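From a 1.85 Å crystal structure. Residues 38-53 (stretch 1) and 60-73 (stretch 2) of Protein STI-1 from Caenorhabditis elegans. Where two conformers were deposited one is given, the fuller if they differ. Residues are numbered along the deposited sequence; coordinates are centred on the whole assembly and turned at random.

Stretch 1 (38-53) DPSNITFYNNKAAVYF
Stretch 2, residues 60-73: ECVQFCEKAVEVGR

Two aromatic residues on neighbouring helices, Tyr45 and Phe64, each act as a knob in a hole on the other helix, and no clear hydrogen bond crosses the contact. This segment of STI-1 thus illustrates a general principle: antiparallel helices can be joined largely by side-chain packing, with small residues where the backbones come close and large ones set into holes.

Stretch 1 begins with a type I turn from Asp38 to Asn41. Asp38 OD1 accepts from Ser40 N (3.1 Å) and, very tightly, from Ser40 OG (2.5 Å). Asn41, chi1 t, caps the following helix, its OD1 accepting from Thr43 N at 3.0 Å. The helix then runs to Phe53 and beyond, while stretch 2 is helical throughout, phi/psi near -60/-45. Their N-to-C directions differ by 168°, and their axes approach to 7.9 Å. Ala49 CA lies 4.3 Å from Cys61 CA, and Tyr45 CA 5.2 Å from Ala68 CA, fixing the register.

Tyr45 (chi1 m, chi2 -86°) points toward stretch 2 and sits among Phe64, Lys67, Ala68 and Val71. Its CD1 is 4.0 Å from Phe64 CD2, its CB 3.9 Å from Ala68 CB, and its CE2 3.8 Å from Val71 CG2. The phenol is also anchored within its own stretch: Tyr45 OH donates to Pro39 O at 2.7 Å, tying the helix back to the turn. Val71 (t) reaches that turn as well, its CG1 3.6 Å from Ser40 O.

Phe64 (chi1 m, chi2 74°) occupies the reciprocal hole among Tyr45, Lys48, Ala49 and Tyr52. Lys48 lays CE over one face of the Phe64 ring, 3.9 Å from its centroid, while Lys48 NZ makes a weak bond to Tyr52 OH (3.4 Å). The Tyr52 and Phe64 rings meet obliquely, centroids 5.5 Å apart and planes at 49°. Tyr52 (m, chi2 -50°) receives Glu60 CB over its face, 3.6 Å from the ring centroid; the Glu60 side chain starts toward stretch 1, but its end leads away.

Small residues lie where the backbones come close. Ala49 CB lies 3.9 Å from Cys65 SG and 4.1 Å from Cys61 SG; Cys61 (t) also approaches Phe53 CB with SG at 3.9 Å. Ile42 (t, t) sends CD1 to 3.9 Å from Gly72 CA; an ideal CB on Gly72 would fall 2.9 Å from Ile42 CD1 and clash. Ile42 CG1 meets Ala68 CB at 3.8 Å. Together the stretches bury 745 Å², both sides summed.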

ATOM      1  N   ASP A  38       0.038   6.911 -15.133  1.00 31.22           N
ATOM      2  CA  ASP A  38       1.086   7.514 -14.312  1.00 31.83           C
ATOM      3  C   ASP A  38       1.569   6.467 -13.304  1.00 31.49           C
ATOM      4  O   ASP A  38       1.095   6.387 -12.166  1.00 29.08           O
ATOM      5  CB  ASP A  38       0.643   8.801 -13.615  1.00 31.97           C
ATOM      6  CG  ASP A  38       1.743   9.422 -12.731  1.00 32.41           C
ATOM      7  OD1 ASP A  38       2.944   9.110 -12.889  1.00 31.83           O
ATOM      8  OD2 ASP A  38       1.361  10.230 -11.863  1.00 31.25           O
ATOM      9  N   PRO A  39       2.540   5.667 -13.735  1.00 32.99           N
ATOM     10  CA  PRO A  39       3.162   4.666 -12.870  1.00 31.75           C
ATOM     11  C   PRO A  39       4.089   5.217 -11.779  1.00 29.79           C
ATOM     12  O   PRO A  39       4.564   4.457 -10.958  1.00 32.69           O
ATOM     13  CB  PRO A  39       3.968   3.819 -13.864  1.00 34.05           C
ATOM     14  CG  PRO A  39       4.286   4.751 -14.963  1.00 35.71           C
ATOM     15  CD  PRO A  39       3.125   5.697 -15.069  1.00 35.69           C
ATOM     16  N   SER A  40       4.293   6.523 -11.706  1.00 32.87           N
ATOM     17  CA  SER A  40       5.178   7.150 -10.748  0.60 31.87           C
ATOM     18  C   SER A  40       4.473   7.593  -9.476  1.00 32.74           C
ATOM     19  O   SER A  40       5.104   8.166  -8.593  1.00 34.18           O
ATOM     20  CB  SER A  40       5.826   8.382 -11.397  0.60 34.68           C
ATOM     21  OG  SER A  40       4.936   9.505 -11.470  0.60 33.66           O
ATOM     22  N   ASN A  41       3.173   7.360  -9.384  1.00 28.49           N
ATOM     23  CA  ASN A  41       2.375   7.832  -8.221  1.00 27.53           C
ATOM     24  C   ASN A  41       2.121   6.709  -7.198  1.00 26.57           C
ATOM     25  O   ASN A  41       1.333   5.753  -7.403  1.00 26.67           O
ATOM     26  CB  ASN A  41       1.090   8.469  -8.702  1.00 27.76           C
ATOM     27  CG  ASN A  41       0.287   9.134  -7.588  1.00 28.74           C
ATOM     28  OD1 ASN A  41       0.470   8.846  -6.428  1.00 28.10           O
ATOM     29  ND2 ASN A  41      -0.621  10.060  -7.966  1.00 29.98           N
ATOM     30  N   ILE A  42       2.808   6.826  -6.072  1.00 24.86           N
ATOM     31  CA  ILE A  42       2.707   5.840  -4.978  1.00 23.07           C
ATOM     32  C   ILE A  42       1.267   5.538  -4.541  1.00 24.80           C
ATOM     33  O   ILE A  42       0.959   4.400  -4.209  1.00 26.05           O
ATOM     34  CB  ILE A  42       3.533   6.294  -3.735  1.00 24.49           C
ATOM     35  CG1 ILE A  42       3.725   5.127  -2.727  1.00 22.59           C
ATOM     36  CG2 ILE A  42       2.853   7.466  -2.962  1.00 25.85           C
ATOM     37  CD1 ILE A  42       4.720   5.450  -1.591  1.00 19.90           C
ATOM     38  N   THR A  43       0.407   6.540  -4.529  1.00 26.47           N
ATOM     39  CA  THR A  43      -0.964   6.386  -4.037  1.00 25.50           C
ATOM     40  C   THR A  43      -1.665   5.200  -4.734  1.00 26.50           C
ATOM     41  O   THR A  43      -2.411   4.471  -4.101  1.00 28.64           O
ATOM     42  CB  THR A  43      -1.796   7.634  -4.337  1.00 28.96           C
ATOM     43  OG1 THR A  43      -1.171   8.762  -3.735  1.00 31.41           O
ATOM     44  CG2 THR A  43      -3.215   7.511  -3.796  1.00 32.34           C
ATOM     45  N   PHE A  44      -1.368   4.981  -6.006  1.00 25.76           N
ATOM     46  CA  PHE A  44      -2.114   3.928  -6.759  1.00 25.45           C
ATOM     47  C   PHE A  44      -1.728   2.542  -6.272  1.00 24.52           C
ATOM     48  O   PHE A  44      -2.565   1.606  -6.268  1.00 23.45           O
ATOM     49  CB  PHE A  44      -1.906   4.039  -8.266  1.00 25.51           C
ATOM     50  CG  PHE A  44      -2.140   5.404  -8.847  1.00 24.38           C
ATOM     51  CD1 PHE A  44      -3.017   6.333  -8.250  1.00 24.94           C
ATOM     52  CD2 PHE A  44      -1.469   5.783 -10.009  1.00 27.03           C
ATOM     53  CE1 PHE A  44      -3.185   7.594  -8.794  1.00 26.75           C
ATOM     54  CE2 PHE A  44      -1.643   7.015 -10.554  1.00 26.68           C
ATOM     55  CZ  PHE A  44      -2.473   7.944  -9.941  1.00 28.43           C
ATOM     56  N   TYR A  45      -0.443   2.392  -5.950  1.00 24.42           N
ATOM     57  CA  TYR A  45       0.113   1.122  -5.448  1.00 23.58           C
ATOM     58  C   TYR A  45      -0.368   0.802  -4.050  1.00 23.98           C
ATOM     59  O   TYR A  45      -0.853  -0.347  -3.794  1.00 25.93           O
ATOM     60  CB  TYR A  45       1.628   1.115  -5.554  1.00 24.81           C
ATOM     61  CG  TYR A  45       2.119   1.338  -6.938  1.00 24.46           C
ATOM     62  CD1 TYR A  45       2.260   0.282  -7.837  1.00 27.00           C
ATOM     63  CD2 TYR A  45       2.489   2.581  -7.366  1.00 25.67           C
ATOM     64  CE1 TYR A  45       2.761   0.475  -9.113  1.00 27.31           C
ATOM     65  CE2 TYR A  45       2.987   2.770  -8.638  1.00 27.55           C
ATOM     66  CZ  TYR A  45       3.109   1.706  -9.514  1.00 27.26           C
ATOM     67  OH  TYR A  45       3.580   1.898 -10.772  1.00 28.80           O
ATOM     68  N   ASN A  46      -0.481   1.834  -3.222  1.00 23.69           N
ATOM     69  CA  ASN A  46      -1.031   1.661  -1.914  1.00 22.57           C
ATOM     70  C   ASN A  46      -2.523   1.357  -2.022  1.00 25.31           C
ATOM     71  O   ASN A  46      -3.002   0.529  -1.255  1.00 25.55           O
ATOM     72  CB  ASN A  46      -0.836   2.868  -0.975  1.00 22.87           C
ATOM     73  CG  ASN A  46       0.596   3.009  -0.420  1.00 23.65           C
ATOM     74  OD1 ASN A  46       1.321   2.033  -0.311  1.00 25.03           O
ATOM     75  ND2 ASN A  46       0.991   4.258  -0.039  1.00 22.40           N
ATOM     76  N   ASN A  47      -3.262   2.025  -2.932  1.00 23.29           N
ATOM     77  CA  ASN A  47      -4.716   1.769  -2.998  1.00 24.42           C
ATOM     78  C   ASN A  47      -4.962   0.357  -3.517  1.00 23.36           C
ATOM     79  O   ASN A  47      -5.796  -0.335  -3.014  1.00 22.67           O
ATOM     80  CB  ASN A  47      -5.410   2.795  -3.894  1.00 26.16           C
ATOM     81  CG  ASN A  47      -5.553   4.167  -3.252  1.00 30.75           C
ATOM     82  OD1 ASN A  47      -6.259   4.992  -3.781  1.00 39.16           O
ATOM     83  ND2 ASN A  47      -4.913   4.408  -2.145  1.00 26.86           N
ATOM     84  N   LYS A  48      -4.165  -0.138  -4.459  1.00 21.90           N
ATOM     85  CA  LYS A  48      -4.314  -1.506  -4.915  1.00 24.13           C
ATOM     86  C   LYS A  48      -4.012  -2.537  -3.803  1.00 25.24           C
ATOM     87  O   LYS A  48      -4.726  -3.517  -3.662  1.00 26.35           O
ATOM     88  CB  LYS A  48      -3.375  -1.824  -6.050  1.00 28.80           C
ATOM     89  CG  LYS A  48      -3.953  -1.461  -7.389  1.00 31.45           C
ATOM     90  CD  LYS A  48      -3.291  -2.180  -8.516  1.00 31.42           C
ATOM     91  CE  LYS A  48      -3.477  -3.684  -8.596  1.00 31.30           C
ATOM     92  NZ  LYS A  48      -4.550  -4.241  -9.476  1.00 29.16           N
ATOM     93  N   ALA A  49      -3.009  -2.246  -2.990  1.00 22.31           N
ATOM     94  CA  ALA A  49      -2.673  -3.057  -1.809  1.00 21.74           C
ATOM     95  C   ALA A  49      -3.820  -3.166  -0.835  1.00 25.21           C
ATOM     96  O   ALA A  49      -4.113  -4.234  -0.327  1.00 24.25           O
ATOM     97  CB  ALA A  49      -1.374  -2.529  -1.152  1.00 21.46           C
ATOM     98  N   ALA A  50      -4.488  -2.046  -0.594  1.00 24.71           N
ATOM     99  CA  ALA A  50      -5.621  -1.992   0.280  1.00 24.96           C
ATOM    100  C   ALA A  50      -6.769  -2.851  -0.236  1.00 24.70           C
ATOM    101  O   ALA A  50      -7.429  -3.553   0.537  1.00 26.81           O
ATOM    102  CB  ALA A  50      -6.060  -0.561   0.444  1.00 28.46           C
ATOM    103  N   VAL A  51      -7.025  -2.813  -1.528  1.00 24.29           N
ATOM    104  CA  VAL A  51      -8.038  -3.683  -2.119  1.00 26.95           C
ATOM    105  C   VAL A  51      -7.658  -5.142  -1.913  1.00 25.96           C
ATOM    106  O   VAL A  51      -8.487  -5.925  -1.456  1.00 23.58           O
ATOM    107  CB  VAL A  51      -8.255  -3.421  -3.609  1.00 26.36           C
ATOM    108  CG1 VAL A  51      -9.353  -4.341  -4.137  1.00 28.18           C
ATOM    109  CG2 VAL A  51      -8.607  -1.951  -3.824  1.00 26.80           C
ATOM    110  N   TYR A  52      -6.415  -5.512  -2.257  1.00 25.12           N
ATOM    111  CA  TYR A  52      -5.979  -6.891  -2.093  1.00 25.35           C
ATOM    112  C   TYR A  52      -6.121  -7.384  -0.662  1.00 25.48           C
ATOM    113  O   TYR A  52      -6.539  -8.484  -0.455  1.00 25.50           O
ATOM    114  CB  TYR A  52      -4.543  -7.128  -2.566  1.00 23.27           C
ATOM    115  CG  TYR A  52      -4.341  -7.160  -4.066  1.00 27.25           C
ATOM    116  CD1 TYR A  52      -5.149  -7.966  -4.894  1.00 27.63           C
ATOM    117  CD2 TYR A  52      -3.353  -6.387  -4.669  1.00 25.71           C
ATOM    118  CE1 TYR A  52      -4.917  -8.056  -6.259  1.00 29.44           C
ATOM    119  CE2 TYR A  52      -3.146  -6.430  -6.020  1.00 26.57           C
ATOM    120  CZ  TYR A  52      -3.940  -7.231  -6.807  1.00 29.99           C
ATOM    121  OH  TYR A  52      -3.736  -7.209  -8.143  1.00 29.10           O
ATOM    122  N   PHE A  53      -5.826  -6.537   0.301  1.00 23.79           N
ATOM    123  CA  PHE A  53      -5.921  -6.901   1.688  1.00 25.80           C
ATOM    124  C   PHE A  53      -7.373  -7.219   2.059  1.00 25.09           C
ATOM    125  O   PHE A  53      -7.612  -8.238   2.710  1.00 26.70           O
ATOM    126  CB  PHE A  53      -5.397  -5.738   2.566  1.00 27.63           C
ATOM    127  CG  PHE A  53      -5.268  -6.078   4.011  1.00 25.50           C
ATOM    128  CD1 PHE A  53      -4.066  -6.509   4.505  1.00 25.07           C
ATOM    129  CD2 PHE A  53      -6.349  -5.950   4.860  1.00 27.93           C
ATOM    130  CE1 PHE A  53      -3.938  -6.825   5.835  1.00 28.00           C
ATOM    131  CE2 PHE A  53      -6.245  -6.261   6.187  1.00 30.90           C
ATOM    132  CZ  PHE A  53      -5.032  -6.706   6.673  1.00 29.42           C
ATOM    133  N   GLU A  60      -0.571 -10.865  -2.712  1.00 25.79           N
ATOM    134  CA  GLU A  60      -0.650  -9.759  -3.697  1.00 24.81           C
ATOM    135  C   GLU A  60      -0.557  -8.363  -3.033  1.00 24.79           C
ATOM    136  O   GLU A  60       0.100  -7.489  -3.554  1.00 22.67           O
ATOM    137  CB  GLU A  60      -1.894  -9.897  -4.524  1.00 25.29           C
ATOM    138  CG  GLU A  60      -1.943 -11.171  -5.338  1.00 31.44           C
ATOM    139  CD  GLU A  60      -2.576 -12.366  -4.623  1.00 37.41           C
ATOM    140  OE1 GLU A  60      -2.591 -12.541  -3.350  1.00 34.95           O
ATOM    141  OE2 GLU A  60      -3.098 -13.191  -5.394  1.00 48.00           O
ATOM    142  N   CYS A  61      -1.184  -8.199  -1.869  1.00 23.70           N
ATOM    143  CA  CYS A  61      -1.073  -6.980  -1.071  1.00 24.00           C
ATOM    144  C   CYS A  61       0.399  -6.648  -0.820  1.00 26.00           C
ATOM    145  O   CYS A  61       0.844  -5.540  -1.107  1.00 22.86           O
ATOM    146  CB  CYS A  61      -1.816  -7.129   0.210  1.00 24.38           C
ATOM    147  SG  CYS A  61      -1.678  -5.756   1.339  1.00 25.78           S
ATOM    148  N   VAL A  62       1.139  -7.620  -0.304  1.00 23.59           N
ATOM    149  CA  VAL A  62       2.562  -7.463  -0.046  1.00 24.20           C
ATOM    150  C   VAL A  62       3.292  -7.029  -1.298  1.00 23.71           C
ATOM    151  O   VAL A  62       4.127  -6.139  -1.227  1.00 22.89           O
ATOM    152  CB  VAL A  62       3.253  -8.741   0.537  1.00 21.71           C
ATOM    153  CG1 VAL A  62       4.813  -8.630   0.528  1.00 20.56           C
ATOM    154  CG2 VAL A  62       2.732  -9.060   1.910  1.00 20.70           C
ATOM    155  N   GLN A  63       2.978  -7.654  -2.426  1.00 24.95           N
ATOM    156  CA  GLN A  63       3.639  -7.353  -3.705  1.00 27.82           C
ATOM    157  C   GLN A  63       3.427  -5.902  -4.087  1.00 23.84           C
ATOM    158  O   GLN A  63       4.352  -5.221  -4.463  1.00 23.86           O
ATOM    159  CB  GLN A  63       3.170  -8.320  -4.827  1.00 29.06           C
ATOM    160  CG  GLN A  63       3.697  -9.726  -4.597  1.00 33.75           C
ATOM    161  CD  GLN A  63       2.862 -10.844  -5.221  1.00 34.75           C
ATOM    162  OE1 GLN A  63       2.282 -10.651  -6.284  1.00 31.58           O
ATOM    163  NE2 GLN A  63       2.847 -12.040  -4.576  1.00 32.43           N
ATOM    164  N   PHE A  64       2.247  -5.399  -3.862  1.00 23.39           N
ATOM    165  CA  PHE A  64       2.007  -4.001  -4.167  1.00 24.22           C
ATOM    166  C   PHE A  64       2.591  -3.022  -3.155  1.00 24.81           C
ATOM    167  O   PHE A  64       2.889  -1.880  -3.500  1.00 26.41           O
ATOM    168  CB  PHE A  64       0.530  -3.769  -4.520  1.00 23.55           C
ATOM    169  CG  PHE A  64       0.266  -4.078  -5.968  1.00 25.38           C
ATOM    170  CD1 PHE A  64       0.230  -5.388  -6.416  1.00 27.23           C
ATOM    171  CD2 PHE A  64       0.225  -3.055  -6.910  1.00 27.42           C
ATOM    172  CE1 PHE A  64       0.074  -5.684  -7.784  1.00 30.00           C
ATOM    173  CE2 PHE A  64       0.063  -3.347  -8.263  1.00 29.07           C
ATOM    174  CZ  PHE A  64       0.003  -4.653  -8.706  1.00 30.09           C
ATOM    175  N   CYS A  65       2.748  -3.465  -1.899  1.00 21.39           N
ATOM    176  CA  CYS A  65       3.460  -2.675  -0.910  1.00 18.86           C
ATOM    177  C   CYS A  65       4.906  -2.536  -1.320  1.00 20.81           C
ATOM    178  O   CYS A  65       5.508  -1.486  -1.169  1.00 20.28           O
ATOM    179  CB  CYS A  65       3.371  -3.360   0.458  1.00 20.06           C
ATOM    180  SG  CYS A  65       1.718  -3.323   1.169  1.00 24.27           S
ATOM    181  N   GLU A  66       5.449  -3.596  -1.824  1.00 21.22           N
ATOM    182  CA  GLU A  66       6.845  -3.604  -2.261  1.00 22.76           C
ATOM    183  C   GLU A  66       7.038  -2.628  -3.451  1.00 23.98           C
ATOM    184  O   GLU A  66       8.039  -1.858  -3.542  1.00 23.26           O
ATOM    185  CB  GLU A  66       7.244  -5.023  -2.680  1.00 25.36           C
ATOM    186  CG  GLU A  66       7.392  -6.034  -1.525  1.00 29.16           C
ATOM    187  CD  GLU A  66       7.412  -7.533  -1.996  1.00 32.99           C
ATOM    188  OE1 GLU A  66       7.247  -7.843  -3.188  1.00 33.09           O
ATOM    189  OE2 GLU A  66       7.612  -8.430  -1.170  1.00 37.69           O
ATOM    190  N   LYS A  67       6.119  -2.703  -4.398  1.00 24.12           N
ATOM    191  CA  LYS A  67       6.035  -1.706  -5.481  1.00 25.29           C
ATOM    192  C   LYS A  67       5.919  -0.239  -4.942  1.00 23.39           C
ATOM    193  O   LYS A  67       6.687   0.604  -5.348  1.00 23.85           O
ATOM    194  CB  LYS A  67       4.898  -2.025  -6.478  1.00 28.01           C
ATOM    195  CG  LYS A  67       5.175  -3.145  -7.469  1.00 33.19           C
ATOM    196  CD  LYS A  67       3.874  -3.450  -8.247  1.00 35.21           C
ATOM    197  CE  LYS A  67       3.954  -4.611  -9.207  1.00 38.67           C
ATOM    198  NZ  LYS A  67       5.293  -4.741  -9.850  1.00 41.38           N
ATOM    199  N   ALA A  68       5.043   0.028  -3.974  1.00 22.78           N
ATOM    200  CA  ALA A  68       4.908   1.353  -3.420  1.00 22.31           C
ATOM    201  C   ALA A  68       6.228   1.876  -2.867  1.00 23.52           C
ATOM    202  O   ALA A  68       6.588   3.015  -3.072  1.00 22.79           O
ATOM    203  CB  ALA A  68       3.805   1.355  -2.326  1.00 23.07           C
ATOM    204  N   VAL A  69       6.919   1.035  -2.117  1.00 22.34           N
ATOM    205  CA  VAL A  69       8.172   1.401  -1.512  1.00 23.32           C
ATOM    206  C   VAL A  69       9.180   1.735  -2.601  1.00 22.84           C
ATOM    207  O   VAL A  69       9.867   2.779  -2.511  1.00 26.03           O
ATOM    208  CB  VAL A  69       8.745   0.280  -0.598  1.00 23.25           C
ATOM    209  CG1 VAL A  69      10.179   0.569  -0.177  1.00 23.15           C
ATOM    210  CG2 VAL A  69       7.875   0.039   0.594  1.00 20.51           C
ATOM    211  N   GLU A  70       9.283   0.907  -3.620  1.00 24.74           N
ATOM    212  CA  GLU A  70      10.264   1.115  -4.680  0.50 26.18           C
ATOM    213  C   GLU A  70       9.980   2.432  -5.440  1.00 28.30           C
ATOM    214  O   GLU A  70      10.879   3.272  -5.663  1.00 26.21           O
ATOM    215  CB  GLU A  70      10.203  -0.076  -5.633  0.50 29.08           C
ATOM    216  CG  GLU A  70      11.305  -0.125  -6.648  0.50 31.93           C
ATOM    217  CD  GLU A  70      11.202  -1.377  -7.501  0.50 34.59           C
ATOM    218  OE1 GLU A  70      10.864  -2.471  -6.965  0.50 35.09           O
ATOM    219  OE2 GLU A  70      11.429  -1.254  -8.710  0.50 39.12           O
ATOM    220  N   VAL A  71       8.719   2.591  -5.822  1.00 26.69           N
ATOM    221  CA  VAL A  71       8.243   3.768  -6.516  1.00 28.31           C
ATOM    222  C   VAL A  71       8.391   5.019  -5.654  1.00 27.12           C
ATOM    223  O   VAL A  71       8.772   6.087  -6.167  1.00 28.22           O
ATOM    224  CB  VAL A  71       6.747   3.566  -6.947  1.00 27.36           C
ATOM    225  CG1 VAL A  71       6.105   4.901  -7.374  1.00 29.13           C
ATOM    226  CG2 VAL A  71       6.715   2.528  -8.064  1.00 26.89           C
ATOM    227  N   GLY A  72       8.028   4.906  -4.386  1.00 28.12           N
ATOM    228  CA  GLY A  72       8.093   6.009  -3.437  1.00 27.70           C
ATOM    229  C   GLY A  72       9.515   6.503  -3.297  1.00 30.21           C
ATOM    230  O   GLY A  72       9.770   7.720  -3.260  1.00 28.38           O
ATOM    231  N   ARG A  73      10.460   5.558  -3.264  1.00 27.79           N
ATOM    232  CA  ARG A  73      11.880   5.938  -3.132  1.00 28.78           C
ATOM    233  C   ARG A  73      12.415   6.539  -4.386  1.00 29.53           C
ATOM    234  O   ARG A  73      13.193   7.468  -4.323  1.00 28.91           O
ATOM    235  CB  ARG A  73      12.726   4.723  -2.750  1.00 26.50           C
ATOM    236  CG  ARG A  73      12.648   4.427  -1.255  1.00 27.44           C
ATOM    237  CD  ARG A  73      13.179   3.109  -0.737  1.00 29.18           C
ATOM    238  NE  ARG A  73      13.198   3.131   0.744  1.00 26.91           N
ATOM    239  CZ  ARG A  73      13.465   2.084   1.502  1.00 27.29           C
ATOM    240  NH1 ARG A  73      13.684   0.883   0.956  1.00 27.67           N
ATOM    241  NH2 ARG A  73      13.490   2.225   2.821  1.00 28.09           N
TER